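Local structure of transferrin binding protein B (Actinobacillus suis, 3PQU) at residues R53-K58 with A64-T69; K262-E267 with F311-K316; K278-K283 with F289-Y294; I342-F347 with D444-K449. The protein probably captures host transferrin at the bacterial cell surface, as an outer-membrane lipoprotein that contributes to iron acquisition. All coordinates share one frame; numbering follows the deposited sequence.

Contact 1 of 4, residues R53-K58 with A64-T69; sequences RALFDK and ATPDTT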
loop_
_atom_site.group_PDB
_atom_site.type_symbol
_atom_site.label_atom_id
_atom_site.label_comp_id
_atom_site.label_asym_id
_atom_site.label_seq_id
_atom_site.Cartn_x
_atom_site.Cartn_y
_atom_site.Cartn_z
ATOM N N ARG A 53 20.073 31.401 -3.900
ATOM C CA ARG A 53 20.465 32.701 -4.442
ATOM C C ARG A 53 21.722 33.330 -3.810
ATOM O O ARG A 53 22.122 34.442 -4.184
ATOM C CB ARG A 53 19.255 33.642 -4.371
ATOM C CG ARG A 53 18.060 33.051 -5.161
ATOM C CD ARG A 53 16.722 33.634 -4.740
ATOM N NE ARG A 53 16.744 35.086 -4.838
ATOM C CZ ARG A 53 15.743 35.878 -4.478
ATOM N NH1 ARG A 53 14.616 35.361 -4.000
ATOM N NH2 ARG A 53 15.875 37.193 -4.597
ATOM N N ALA A 54 22.352 32.618 -2.873
ATOM C CA ALA A 54 23.523 33.154 -2.150
ATOM C C ALA A 54 24.682 33.424 -3.107
ATOM O O ALA A 54 24.803 32.782 -4.158
ATOM C CB ALA A 54 23.954 32.207 -1.039
ATOM N N LEU A 55 25.539 34.367 -2.736
ATOM C CA LEU A 55 26.657 34.771 -3.584
ATOM C C LEU A 55 27.986 34.141 -3.149
ATOM O O LEU A 55 28.984 34.249 -3.864
ATOM C CB LEU A 55 26.789 36.300 -3.577
ATOM C CG LEU A 55 25.498 37.067 -3.880
ATOM C CD1 LEU A 55 25.740 38.561 -3.795
ATOM C CD2 LEU A 55 24.954 36.690 -5.248
ATOM N N PHE A 56 27.986 33.492 -1.984
ATOM C CA PHE A 56 29.203 32.902 -1.428
ATOM C C PHE A 56 28.969 31.449 -1.089
ATOM O O PHE A 56 27.830 31.048 -0.837
ATOM C CB PHE A 56 29.638 33.661 -0.168
ATOM C CG PHE A 56 29.949 35.104 -0.418
ATOM C CD1 PHE A 56 31.225 35.497 -0.790
ATOM C CD2 PHE A 56 28.962 36.069 -0.301
ATOM C CE1 PHE A 56 31.515 36.829 -1.034
ATOM C CE2 PHE A 56 29.246 37.402 -0.544
ATOM C CZ PHE A 56 30.524 37.783 -0.911
ATOM N N ASP A 57 30.042 30.659 -1.089
ATOM C CA ASP A 57 29.937 29.266 -0.669
ATOM C C ASP A 57 30.217 29.149 0.830
ATOM O O ASP A 57 30.558 30.137 1.477
ATOM C CB ASP A 57 30.843 28.355 -1.506
ATOM C CG ASP A 57 32.329 28.616 -1.291
ATOM O OD1 ASP A 57 32.721 29.268 -0.291
ATOM O OD2 ASP A 57 33.115 28.145 -2.148
ATOM N N LYS A 58 30.059 27.948 1.371
ATOM C CA LYS A 58 30.184 27.731 2.805
ATOM C C LYS A 58 31.577 28.117 3.355
ATOM O O LYS A 58 31.707 28.480 4.521
ATOM C CB LYS A 58 29.821 26.273 3.140
ATOM C CG LYS A 58 29.771 25.952 4.627
ATOM C CD LYS A 58 29.295 24.524 4.861
ATOM C CE LYS A 58 29.195 24.211 6.351
ATOM N NZ LYS A 58 28.707 22.824 6.591
ATOM N N ALA A 64 31.780 31.902 -8.411
ATOM C CA ALA A 64 32.096 32.439 -9.722
ATOM C C ALA A 64 30.778 32.734 -10.413
ATOM O O ALA A 64 30.653 33.691 -11.179
ATOM C CB ALA A 64 32.904 31.431 -10.521
ATOM N N THR A 65 29.788 31.903 -10.110
ATOM C CA THR A 65 28.459 32.028 -10.681
ATOM C C THR A 65 27.436 31.565 -9.659
ATOM O O THR A 65 27.458 30.404 -9.249
ATOM C CB THR A 65 28.316 31.117 -11.919
ATOM O OG1 THR A 65 29.347 31.418 -12.868
ATOM C CG2 THR A 65 26.945 31.287 -12.566
ATOM N N PRO A 66 26.529 32.456 -9.243
ATOM C CA PRO A 66 25.445 32.002 -8.366
ATOM C C PRO A 66 24.748 30.791 -8.990
ATOM O O PRO A 66 24.755 30.665 -10.201
ATOM C CB PRO A 66 24.506 33.205 -8.335
ATOM C CG PRO A 66 25.395 34.372 -8.579
ATOM C CD PRO A 66 26.438 33.893 -9.544
ATOM N N ASP A 67 24.192 29.897 -8.184
ATOM C CA ASP A 67 23.571 28.703 -8.730
ATOM C C ASP A 67 22.569 29.073 -9.823
ATOM O O ASP A 67 21.821 30.053 -9.696
ATOM C CB ASP A 67 22.828 27.930 -7.632
ATOM C CG ASP A 67 23.761 27.318 -6.619
ATOM O OD1 ASP A 67 24.972 27.615 -6.673
ATOM O OD2 ASP A 67 23.283 26.546 -5.763
ATOM N N THR A 68 22.555 28.292 -10.901
ATOM C CA THR A 68 21.550 28.471 -11.951
ATOM C C THR A 68 20.468 27.402 -11.911
ATOM O O THR A 68 19.531 27.459 -12.703
ATOM C CB THR A 68 22.167 28.392 -13.344
ATOM O OG1 THR A 68 22.773 27.094 -13.511
ATOM C CG2 THR A 68 23.231 29.494 -13.524
ATOM N N THR A 69 20.607 26.416 -11.024
ATOM C CA THR A 69 19.657 25.307 -10.962
ATOM C C THR A 69 19.360 24.822 -9.546
ATOM O O THR A 69 20.124 25.059 -8.619
ATOM C CB THR A 69 20.218 24.079 -11.687
ATOM O OG1 THR A 69 21.342 23.587 -10.951
ATOM C CG2 THR A 69 20.655 24.426 -13.111
HETATM O O HOH W 1 24.002 30.105 -5.089
#
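Leu-55 and Pro-66 bring their CA atoms to 5.7 Å of each other where the chain doubles back, both residues lying in one long loop that runs from strand 43-47 of the N-lobe handle to strand 69-70, which pairs with strand 170-183 of the barrel sheet. Neither touching part is helix or strand, and the two backbones are linked through a water rather than directly. That water donates to Ala-54 O at 2.9 Å and accepts from Asp-67 N at 3.1 Å, so it spans the gap just beside the proline ring.

The apolar half of the contact is small. Leu-55 sets off away from 64-69, but CG sits anti to the carbonyl carbon (chi1 -51°), and this swings methyl CD2 round to the pyrrolidine ring. The two side chains meet at a slant. Pro-66 CB lies 4.2 Å from Ala-54 O, which sets the ring beside both the leucine methyl and the carbonyl that the water serves.

Close by, Leu-55 and Lys-63 share a backbone hydrogen bond, and Lys-63 NZ makes a salt bridge to Asp-67 OD1. Arg-51 NH1 bonds to Asp-67 O, tying the departing chain to the residues just before 53-58. The side-chain touch itself comes down to one pair of carbons, Leu-55 CD2 and Pro-66 CG, 4.1 Å apart.

Contact 2 of 4, residues K262-E267 with F311-K316; sequences KRYSIE and FFTNNK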
loop_
_atom_site.group_PDB
_atom_site.type_symbol
_atom_site.label_atom_id
_atom_site.label_comp_id
_atom_site.label_asym_id
_atom_site.label_seq_id
_atom_site.Cartn_x
_atom_site.Cartn_y
_atom_site.Cartn_z
ATOM N N LYS A 262 -5.227 18.725 -22.586
ATOM C CA LYS A 262 -4.705 17.470 -22.078
ATOM C C LYS A 262 -3.181 17.547 -22.068
ATOM O O LYS A 262 -2.556 17.765 -23.101
ATOM C CB LYS A 262 -5.176 16.281 -22.921
ATOM C CG LYS A 262 -4.729 14.943 -22.329
ATOM C CD LYS A 262 -5.001 13.768 -23.272
ATOM C CE LYS A 262 -6.467 13.669 -23.620
ATOM N NZ LYS A 262 -6.784 12.413 -24.390
ATOM N N ARG A 263 -2.594 17.370 -20.886
ATOM C CA ARG A 263 -1.142 17.394 -20.713
ATOM C C ARG A 263 -0.518 15.994 -20.831
ATOM O O ARG A 263 0.617 15.849 -21.279
ATOM C CB ARG A 263 -0.784 17.949 -19.335
ATOM C CG ARG A 263 -1.068 19.416 -19.150
ATOM C CD ARG A 263 -0.033 20.241 -19.882
ATOM N NE ARG A 263 0.301 21.455 -19.147
ATOM C CZ ARG A 263 0.903 22.506 -19.688
ATOM N NH1 ARG A 263 1.229 22.495 -20.974
ATOM N NH2 ARG A 263 1.161 23.574 -18.949
ATOM N N TYR A 264 -1.251 14.967 -20.404
ATOM C CA TYR A 264 -0.698 13.603 -20.380
ATOM C C TYR A 264 -1.734 12.528 -20.671
ATOM O O TYR A 264 -2.914 12.678 -20.322
ATOM C CB TYR A 264 -0.105 13.299 -19.006
ATOM C CG TYR A 264 1.263 13.853 -18.740
ATOM C CD1 TYR A 264 2.404 13.243 -19.275
ATOM C CD2 TYR A 264 1.429 14.973 -17.925
ATOM C CE1 TYR A 264 3.668 13.766 -19.026
ATOM C CE2 TYR A 264 2.660 15.483 -17.666
ATOM C CZ TYR A 264 3.786 14.879 -18.209
ATOM O OH TYR A 264 5.017 15.405 -17.921
ATOM N N SER A 265 -1.279 11.449 -21.304
ATOM C CA SER A 265 -2.024 10.185 -21.381
ATOM C C SER A 265 -1.295 9.177 -20.506
ATOM O O SER A 265 -0.071 9.168 -20.441
ATOM C CB SER A 265 -2.077 9.601 -22.824
ATOM O OG SER A 265 -2.797 10.436 -23.715
ATOM N N ILE A 266 -2.027 8.271 -19.887
ATOM C CA ILE A 266 -1.373 7.340 -18.981
ATOM C C ILE A 266 -1.716 5.905 -19.353
ATOM O O ILE A 266 -2.836 5.619 -19.778
ATOM C CB ILE A 266 -1.802 7.643 -17.526
ATOM C CG1 ILE A 266 -1.129 8.934 -17.048
ATOM C CG2 ILE A 266 -1.496 6.470 -16.621
ATOM C CD1 ILE A 266 -1.513 9.335 -15.657
ATOM N N GLU A 267 -0.745 5.002 -19.239
ATOM C CA GLU A 267 -1.049 3.591 -19.405
ATOM C C GLU A 267 -0.316 2.825 -18.321
ATOM O O GLU A 267 0.793 3.206 -17.923
ATOM C CB GLU A 267 -0.696 3.083 -20.823
ATOM C CG GLU A 267 0.776 3.187 -21.187
ATOM C CD GLU A 267 1.081 2.608 -22.564
ATOM O OE1 GLU A 267 0.144 2.507 -23.388
ATOM O OE2 GLU A 267 2.254 2.256 -22.821
ATOM N N PHE A 311 4.566 9.992 -10.808
ATOM C CA PHE A 311 5.579 9.699 -11.800
ATOM C C PHE A 311 6.678 10.745 -11.808
ATOM O O PHE A 311 6.496 11.839 -11.279
ATOM C CB PHE A 311 4.970 9.466 -13.204
ATOM C CG PHE A 311 4.325 10.692 -13.819
ATOM C CD1 PHE A 311 5.084 11.611 -14.523
ATOM C CD2 PHE A 311 2.947 10.905 -13.711
ATOM C CE1 PHE A 311 4.467 12.731 -15.118
ATOM C CE2 PHE A 311 2.335 12.010 -14.300
ATOM C CZ PHE A 311 3.098 12.914 -15.001
ATOM N N PHE A 312 7.829 10.372 -12.372
ATOM C CA PHE A 312 9.017 11.205 -12.416
ATOM C C PHE A 312 9.537 11.181 -13.862
ATOM O O PHE A 312 9.819 10.107 -14.399
ATOM C CB PHE A 312 10.040 10.643 -11.416
ATOM C CG PHE A 312 11.282 11.485 -11.239
ATOM C CD1 PHE A 312 11.207 12.876 -11.202
ATOM C CD2 PHE A 312 12.532 10.875 -11.059
ATOM C CE1 PHE A 312 12.356 13.650 -11.010
ATOM C CE2 PHE A 312 13.681 11.641 -10.846
ATOM C CZ PHE A 312 13.595 13.032 -10.821
ATOM N N THR A 313 9.643 12.348 -14.503
ATOM C CA THR A 313 9.933 12.362 -15.936
ATOM C C THR A 313 11.355 11.880 -16.217
ATOM O O THR A 313 12.218 11.905 -15.332
ATOM C CB THR A 313 9.624 13.716 -16.629
ATOM O OG1 THR A 313 10.410 14.760 -16.050
ATOM C CG2 THR A 313 8.115 14.068 -16.540
ATOM N N ASN A 314 11.578 11.401 -17.433
ATOM C CA ASN A 314 12.848 10.778 -17.783
ATOM C C ASN A 314 13.997 11.763 -17.779
ATOM O O ASN A 314 15.131 11.386 -17.499
ATOM C CB ASN A 314 12.768 10.046 -19.143
ATOM C CG ASN A 314 11.704 8.964 -19.159
ATOM O OD1 ASN A 314 11.413 8.353 -18.125
ATOM N ND2 ASN A 314 11.099 8.736 -20.330
ATOM N N ASN A 315 13.710 13.019 -18.092
ATOM C CA ASN A 315 14.733 14.070 -18.042
ATOM C C ASN A 315 14.731 14.792 -16.679
ATOM O O ASN A 315 15.309 15.860 -16.556
ATOM C CB ASN A 315 14.475 15.103 -19.144
ATOM C CG ASN A 315 13.117 15.805 -18.972
ATOM O OD1 ASN A 315 12.168 15.207 -18.518
ATOM N ND2 ASN A 315 13.043 17.061 -19.348
ATOM N N LYS A 316 14.045 14.224 -15.680
ATOM C CA LYS A 316 14.016 14.777 -14.304
ATOM C C LYS A 316 13.457 16.218 -14.185
ATOM O O LYS A 316 13.764 16.944 -13.244
ATOM C CB LYS A 316 15.426 14.695 -13.684
ATOM C CG LYS A 316 16.023 13.269 -13.728
ATOM C CD LYS A 316 17.372 13.217 -13.028
ATOM C CE LYS A 316 17.834 11.787 -12.821
ATOM N NZ LYS A 316 17.631 10.971 -14.047
#
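An edge-to-face aromatic pair, Phe-311 against Tyr-264, fills part of the buried side of the N-lobe beta barrel. The edge of the phenylalanine is turned to the face of the tyrosine, with ring centroids 4.9 Å apart and planes at 68°. Phe-311 CZ does most of the touching: it stands over the tyrosine ring near its rim, 3.7 Å from Tyr-264 CE2. Its neighbour Phe-311 CE1 reaches to 3.8 Å from Tyr-264 CZ, toward the phenol end. Phe-311 gets there with CG between its backbone N and carbonyl carbon (chi1 66°), while Tyr-264 sits in a classic beta bulge of its strand, where it and Arg-263 both face Leu-246.

Farther out, Thr-313 comes in across the tyrosine, its methyl CG2 lying 3.6 Å from Tyr-264 OH. The hydroxyl is hydrogen-bonded to Thr-290 O, so the polar end of a buried ring is satisfied. Thr-313 OG1 turns to Ser-317 OG, leaving its methyl for the aromatic side. The same threonine opens a type I turn, closed by Lys-316 N bonding to Thr-313 O at 3.0 Å.

Strands 260-271 and 306-312 are not neighbours: strands 274-281 and 292-300 run between them in the sheet. Both rings touch Ala-279 of strand 274-281, and Phe-311 also packs on Ser-292 and Leu-295 of strand 292-300.

Contact 3 of 4, residues K278-K283 with F289-Y294; sequences KAKAEK and FTDSNY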
loop_
_atom_site.group_PDB
_atom_site.type_symbol
_atom_site.label_atom_id
_atom_site.label_comp_id
_atom_site.label_asym_id
_atom_site.label_seq_id
_atom_site.Cartn_x
_atom_site.Cartn_y
_atom_site.Cartn_z
ATOM N N LYS A 278 3.575 4.227 -17.612
ATOM C CA LYS A 278 4.222 5.375 -18.229
ATOM C C LYS A 278 3.250 6.524 -18.316
ATOM O O LYS A 278 2.040 6.314 -18.364
ATOM C CB LYS A 278 4.624 5.020 -19.667
ATOM C CG LYS A 278 5.451 3.736 -19.815
ATOM C CD LYS A 278 5.667 3.440 -21.300
ATOM C CE LYS A 278 6.487 2.169 -21.497
ATOM N NZ LYS A 278 7.786 2.258 -20.789
ATOM N N ALA A 279 3.790 7.738 -18.391
ATOM C CA ALA A 279 2.992 8.915 -18.692
ATOM C C ALA A 279 3.514 9.460 -20.010
ATOM O O ALA A 279 4.706 9.698 -20.143
ATOM C CB ALA A 279 3.143 9.955 -17.585
ATOM N N LYS A 280 2.620 9.685 -20.964
ATOM C CA LYS A 280 3.013 10.195 -22.268
ATOM C C LYS A 280 2.619 11.662 -22.417
ATOM O O LYS A 280 1.442 12.001 -22.353
ATOM C CB LYS A 280 2.347 9.367 -23.379
ATOM C CG LYS A 280 3.324 8.652 -24.301
ATOM C CD LYS A 280 3.989 7.474 -23.597
ATOM C CE LYS A 280 5.044 6.805 -24.473
ATOM N NZ LYS A 280 5.680 5.657 -23.769
ATOM N N ALA A 281 3.607 12.523 -22.628
ATOM C CA ALA A 281 3.354 13.941 -22.824
ATOM C C ALA A 281 2.523 14.160 -24.063
ATOM O O ALA A 281 2.860 13.652 -25.143
ATOM C CB ALA A 281 4.672 14.704 -22.939
ATOM N N GLU A 282 1.463 14.946 -23.934
ATOM C CA GLU A 282 0.573 15.158 -25.070
ATOM C C GLU A 282 0.874 16.403 -25.890
ATOM O O GLU A 282 0.299 16.595 -26.946
ATOM C CB GLU A 282 -0.888 15.145 -24.620
ATOM C CG GLU A 282 -1.389 13.752 -24.311
ATOM C CD GLU A 282 -1.380 12.870 -25.546
ATOM O OE1 GLU A 282 -1.585 13.410 -26.652
ATOM O OE2 GLU A 282 -1.154 11.649 -25.411
ATOM N N LYS A 283 1.777 17.248 -25.418
ATOM C CA LYS A 283 2.091 18.466 -26.163
ATOM C C LYS A 283 3.580 18.535 -26.489
ATOM O O LYS A 283 4.410 18.559 -25.596
ATOM C CB LYS A 283 1.691 19.690 -25.352
ATOM C CG LYS A 283 1.417 20.922 -26.187
ATOM C CD LYS A 283 0.033 20.838 -26.818
ATOM C CE LYS A 283 -1.052 20.632 -25.761
ATOM N NZ LYS A 283 -1.223 21.825 -24.880
ATOM N N PHE A 289 6.870 19.444 -19.178
ATOM C CA PHE A 289 5.860 18.389 -19.308
ATOM C C PHE A 289 6.280 17.365 -20.362
ATOM O O PHE A 289 5.844 17.404 -21.516
ATOM C CB PHE A 289 4.459 18.994 -19.548
ATOM C CG PHE A 289 3.995 19.855 -18.389
ATOM C CD1 PHE A 289 3.598 19.272 -17.199
ATOM C CD2 PHE A 289 4.035 21.235 -18.463
ATOM C CE1 PHE A 289 3.199 20.064 -16.099
ATOM C CE2 PHE A 289 3.629 22.035 -17.373
ATOM C CZ PHE A 289 3.217 21.437 -16.201
ATOM N N THR A 290 7.164 16.461 -19.943
ATOM C CA THR A 290 7.800 15.507 -20.847
ATOM C C THR A 290 7.414 14.084 -20.451
ATOM O O THR A 290 6.715 13.894 -19.460
ATOM C CB THR A 290 9.312 15.619 -20.758
ATOM O OG1 THR A 290 9.676 15.590 -19.374
ATOM C CG2 THR A 290 9.825 16.929 -21.403
ATOM N N ASP A 291 7.912 13.093 -21.199
ATOM C CA ASP A 291 7.552 11.681 -21.001
ATOM C C ASP A 291 8.154 11.116 -19.731
ATOM O O ASP A 291 9.230 11.544 -19.312
ATOM C CB ASP A 291 8.081 10.815 -22.164
ATOM C CG ASP A 291 7.381 11.092 -23.467
ATOM O OD1 ASP A 291 6.226 11.597 -23.435
ATOM O OD2 ASP A 291 7.981 10.766 -24.519
ATOM N N SER A 292 7.487 10.111 -19.163
ATOM C CA SER A 292 8.023 9.374 -18.025
ATOM C C SER A 292 7.847 7.877 -18.204
ATOM O O SER A 292 6.760 7.443 -18.550
ATOM C CB SER A 292 7.285 9.743 -16.717
ATOM O OG SER A 292 7.712 8.857 -15.655
ATOM N N ASN A 293 8.898 7.102 -17.931
ATOM C CA ASN A 293 8.831 5.639 -17.912
ATOM C C ASN A 293 8.627 5.119 -16.496
ATOM O O ASN A 293 8.690 3.913 -16.266
ATOM C CB ASN A 293 10.149 5.032 -18.391
ATOM C CG ASN A 293 10.287 5.045 -19.881
ATOM O OD1 ASN A 293 9.296 4.988 -20.611
ATOM N ND2 ASN A 293 11.524 5.105 -20.350
ATOM N N TYR A 294 8.417 6.030 -15.548
ATOM C CA TYR A 294 8.460 5.696 -14.126
ATOM C C TYR A 294 7.194 6.115 -13.383
ATOM O O TYR A 294 7.235 6.935 -12.466
ATOM C CB TYR A 294 9.693 6.336 -13.493
ATOM C CG TYR A 294 10.958 5.881 -14.182
ATOM C CD1 TYR A 294 11.527 4.645 -13.888
ATOM C CD2 TYR A 294 11.570 6.679 -15.145
ATOM C CE1 TYR A 294 12.680 4.214 -14.535
ATOM C CE2 TYR A 294 12.724 6.254 -15.798
ATOM C CZ TYR A 294 13.265 5.026 -15.490
ATOM O OH TYR A 294 14.400 4.622 -16.134
HETATM O O HOH W 2 4.681 11.589 -25.808
HETATM O O HOH W 3 6.860 18.029 -24.347
HETATM O O HOH W 4 2.885 17.479 -22.274
#
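Ala-279 and Ser-292 trade two main-chain hydrogen bonds: Ser-292 N to Ala-279 O at 3.0 Å and nearly straight (169°), and Ala-279 N to Ser-292 O, also 3.0 Å but more bent (155°). Their side chains share one face of the sheet, in contact with the ring of Phe-311.

Toward the loop, a side chain takes over from the backbone. Asp-291 OD1 accepts from Ala-281 N at 2.9 Å, the N-H meeting the oxygen nearly end-on to its C-O bond. A water also donates to this oxygen and to Ala-281 O, each at 2.8 Å, so OD1 accepts from two donors.

The antiparallel pair belongs to the beta hairpin of strands 274-281 and 292-300 in the N-lobe barrel, and these bonds close it toward its connecting loop. At the other end the chain turns a corner at Asn-293. There Ser-292 OG takes the N-H of Tyr-294 at 2.9 Å, an ST turn, while also bonding to Phe-312 O on the next strand.

Of the contacts between polar side chains, Lys-278 and Asn-293 lie alongside each other, pointing the same way. A bend at chi4 (-56°) brings Lys-278 NZ to 3.1 Å from Asn-293 OD1, well above the carbonyl plane rather than on a lone pair. By the loop, Ala-281 CB packs against Phe-289 O, which two more waters also approach.

Contact 4 of 4, residues I342-F347 with D444-K449; sequences IDLTQF and DALVSK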
loop_
_atom_site.group_PDB
_atom_site.type_symbol
_atom_site.label_atom_id
_atom_site.label_comp_id
_atom_site.label_asym_id
_atom_site.label_seq_id
_atom_site.Cartn_x
_atom_site.Cartn_y
_atom_site.Cartn_z
ATOM N N ILE A 342 -3.429 -11.765 14.141
ATOM C CA ILE A 342 -4.244 -12.174 15.275
ATOM C C ILE A 342 -3.513 -11.946 16.585
ATOM O O ILE A 342 -2.418 -12.475 16.797
ATOM C CB ILE A 342 -4.623 -13.652 15.187
ATOM C CG1 ILE A 342 -5.626 -13.868 14.056
ATOM C CG2 ILE A 342 -5.206 -14.131 16.517
ATOM C CD1 ILE A 342 -6.103 -15.294 13.941
ATOM N N ASP A 343 -4.131 -11.180 17.479
ATOM C CA ASP A 343 -3.498 -10.879 18.757
ATOM C C ASP A 343 -3.626 -12.039 19.734
ATOM O O ASP A 343 -4.712 -12.583 19.929
ATOM C CB ASP A 343 -4.063 -9.607 19.388
ATOM C CG ASP A 343 -3.312 -9.214 20.653
ATOM O OD1 ASP A 343 -2.502 -8.263 20.597
ATOM O OD2 ASP A 343 -3.510 -9.875 21.697
ATOM N N LEU A 344 -2.515 -12.404 20.363
ATOM C CA LEU A 344 -2.498 -13.580 21.226
ATOM C C LEU A 344 -2.900 -13.299 22.679
ATOM O O LEU A 344 -2.706 -14.144 23.560
ATOM C CB LEU A 344 -1.136 -14.278 21.163
ATOM C CG LEU A 344 -0.831 -14.987 19.844
ATOM C CD1 LEU A 344 0.471 -15.768 19.938
ATOM C CD2 LEU A 344 -1.988 -15.898 19.463
ATOM N N THR A 345 -3.467 -12.121 22.922
ATOM C CA THR A 345 -3.934 -11.767 24.261
ATOM C C THR A 345 -5.412 -11.409 24.232
ATOM O O THR A 345 -6.139 -11.635 25.198
ATOM C CB THR A 345 -3.149 -10.583 24.847
ATOM O OG1 THR A 345 -1.852 -10.519 24.243
ATOM C CG2 THR A 345 -3.003 -10.738 26.358
ATOM N N GLN A 346 -5.853 -10.844 23.115
ATOM C CA GLN A 346 -7.258 -10.519 22.934
ATOM C C GLN A 346 -7.900 -11.546 22.014
ATOM O O GLN A 346 -9.126 -11.610 21.893
ATOM C CB GLN A 346 -7.419 -9.107 22.359
ATOM C CG GLN A 346 -7.443 -7.999 23.408
ATOM C CD GLN A 346 -6.121 -7.844 24.139
ATOM O OE1 GLN A 346 -5.051 -8.036 23.560
ATOM N NE2 GLN A 346 -6.190 -7.486 25.418
ATOM N N PHE A 347 -7.054 -12.354 21.374
ATOM C CA PHE A 347 -7.499 -13.325 20.376
ATOM C C PHE A 347 -8.445 -12.684 19.354
ATOM O O PHE A 347 -9.414 -13.302 18.914
ATOM C CB PHE A 347 -8.125 -14.549 21.058
ATOM C CG PHE A 347 -7.205 -15.218 22.037
ATOM C CD1 PHE A 347 -6.346 -16.226 21.626
ATOM C CD2 PHE A 347 -7.175 -14.819 23.364
ATOM C CE1 PHE A 347 -5.486 -16.834 22.524
ATOM C CE2 PHE A 347 -6.317 -15.424 24.267
ATOM C CZ PHE A 347 -5.472 -16.433 23.847
ATOM N N ASP A 444 0.509 -22.640 13.508
ATOM C CA ASP A 444 0.908 -22.037 14.767
ATOM C C ASP A 444 -0.374 -21.699 15.498
ATOM O O ASP A 444 -1.371 -21.342 14.877
ATOM C CB ASP A 444 1.736 -20.769 14.543
ATOM C CG ASP A 444 3.159 -21.069 14.110
ATOM O OD1 ASP A 444 3.852 -21.838 14.814
ATOM O OD2 ASP A 444 3.583 -20.531 13.063
ATOM N N ALA A 445 -0.364 -21.830 16.817
ATOM C CA ALA A 445 -1.547 -21.508 17.594
ATOM C C ALA A 445 -1.224 -21.272 19.055
ATOM O O ALA A 445 -0.122 -21.565 19.521
ATOM C CB ALA A 445 -2.575 -22.607 17.459
ATOM N N LEU A 446 -2.197 -20.721 19.769
ATOM C CA LEU A 446 -2.118 -20.603 21.213
ATOM C C LEU A 446 -3.496 -20.793 21.815
ATOM O O LEU A 446 -4.388 -19.966 21.625
ATOM C CB LEU A 446 -1.542 -19.255 21.641
ATOM C CG LEU A 446 -1.518 -19.041 23.159
ATOM C CD1 LEU A 446 -0.307 -18.230 23.583
ATOM C CD2 LEU A 446 -2.798 -18.385 23.647
ATOM N N VAL A 447 -3.664 -21.901 22.525
ATOM C CA VAL A 447 -4.873 -22.139 23.289
ATOM C C VAL A 447 -4.580 -21.850 24.746
ATOM O O VAL A 447 -3.620 -22.371 25.319
ATOM C CB VAL A 447 -5.377 -23.580 23.132
ATOM C CG1 VAL A 447 -6.403 -23.905 24.203
ATOM C CG2 VAL A 447 -5.967 -23.782 21.744
ATOM N N SER A 448 -5.417 -20.997 25.322
ATOM C CA SER A 448 -5.245 -20.538 26.686
ATOM C C SER A 448 -6.566 -20.597 27.432
ATOM O O SER A 448 -7.558 -19.997 27.012
ATOM C CB SER A 448 -4.706 -19.108 26.705
ATOM O OG SER A 448 -4.847 -18.536 27.992
ATOM N N LYS A 449 -6.567 -21.336 28.535
ATOM C CA LYS A 449 -7.717 -21.414 29.422
ATOM C C LYS A 449 -7.219 -21.230 30.851
ATOM O O LYS A 449 -7.681 -20.352 31.579
ATOM C CB LYS A 449 -8.423 -22.760 29.265
ATOM C CG LYS A 449 -9.752 -22.841 29.983
ATOM C CD LYS A 449 -10.384 -24.199 29.804
ATOM C CE LYS A 449 -11.465 -24.424 30.845
ATOM N NZ LYS A 449 -11.773 -25.868 30.987
#
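Asp-343 OD2 is gripped by three donors, and the turn it braces carries Leu-344 and Phe-347 up to Leu-446. Thr-345 N bonds to it at 2.6 Å and Gln-346 N at 2.9 Å, both on the anti side of the carboxylate, while Thr-345 OG1 comes from the syn side at 3.1 Å. The bonds to the two backbone nitrogens make an Asx turn and the wider Asx motif, where strand 333-343 of the C-lobe handle ends. Phe-347 closes the turn in a left-handed backbone conformation.

Across from it, strand 436-448 of the C-lobe barrel presents Leu-446 and Ser-448. Leu-446 CD2 lies at the edge of the Phe-347 ring, close to its plane, 3.3 Å from Phe-347 CE1. The leucine crosses the phenylalanine at about a right angle; its chi2 of 146° is not staggered, so the exact position of that methyl is doubtful. Nearer the strand, Leu-446 CB meets Leu-344 CD2 at 4.0 Å. Ser-448 uses its CB, 4.0 Å from Phe-347 CZ. Outside the pair, Lys-552 packs on Phe-347, and its NZ bonds to Thr-345 O, a polar tie from the turn to the barrel side.

Between the two segments themselves the touch is hydrocarbon, with the carboxylate turned to its own turn; with three donors on one oxygen, Asp-343 probably stays ionised.

Contacts 2 and 3 sit together, their centres 3 Å apart, in consecutive strands of the N-lobe barrel, with contact 3 nested inside the loop that contact 2 closes. They join directly through Ser-265 with Glu-282 and Asn-315 with Thr-290. Contact 2 is buried and aromatic; contact 3, partly exposed at the hairpin's loop end, relies on hydrogen bonds and waters. Contact 1, in the N-lobe handle about 31 Å from contact 2 between centres, is a sparse, water-bridged loop contact. Contact 4 lies on the opposite side of the chain's centre, about 62 Å from contact 1 between centres, and is the one of the four that pairs a handle with a barrel.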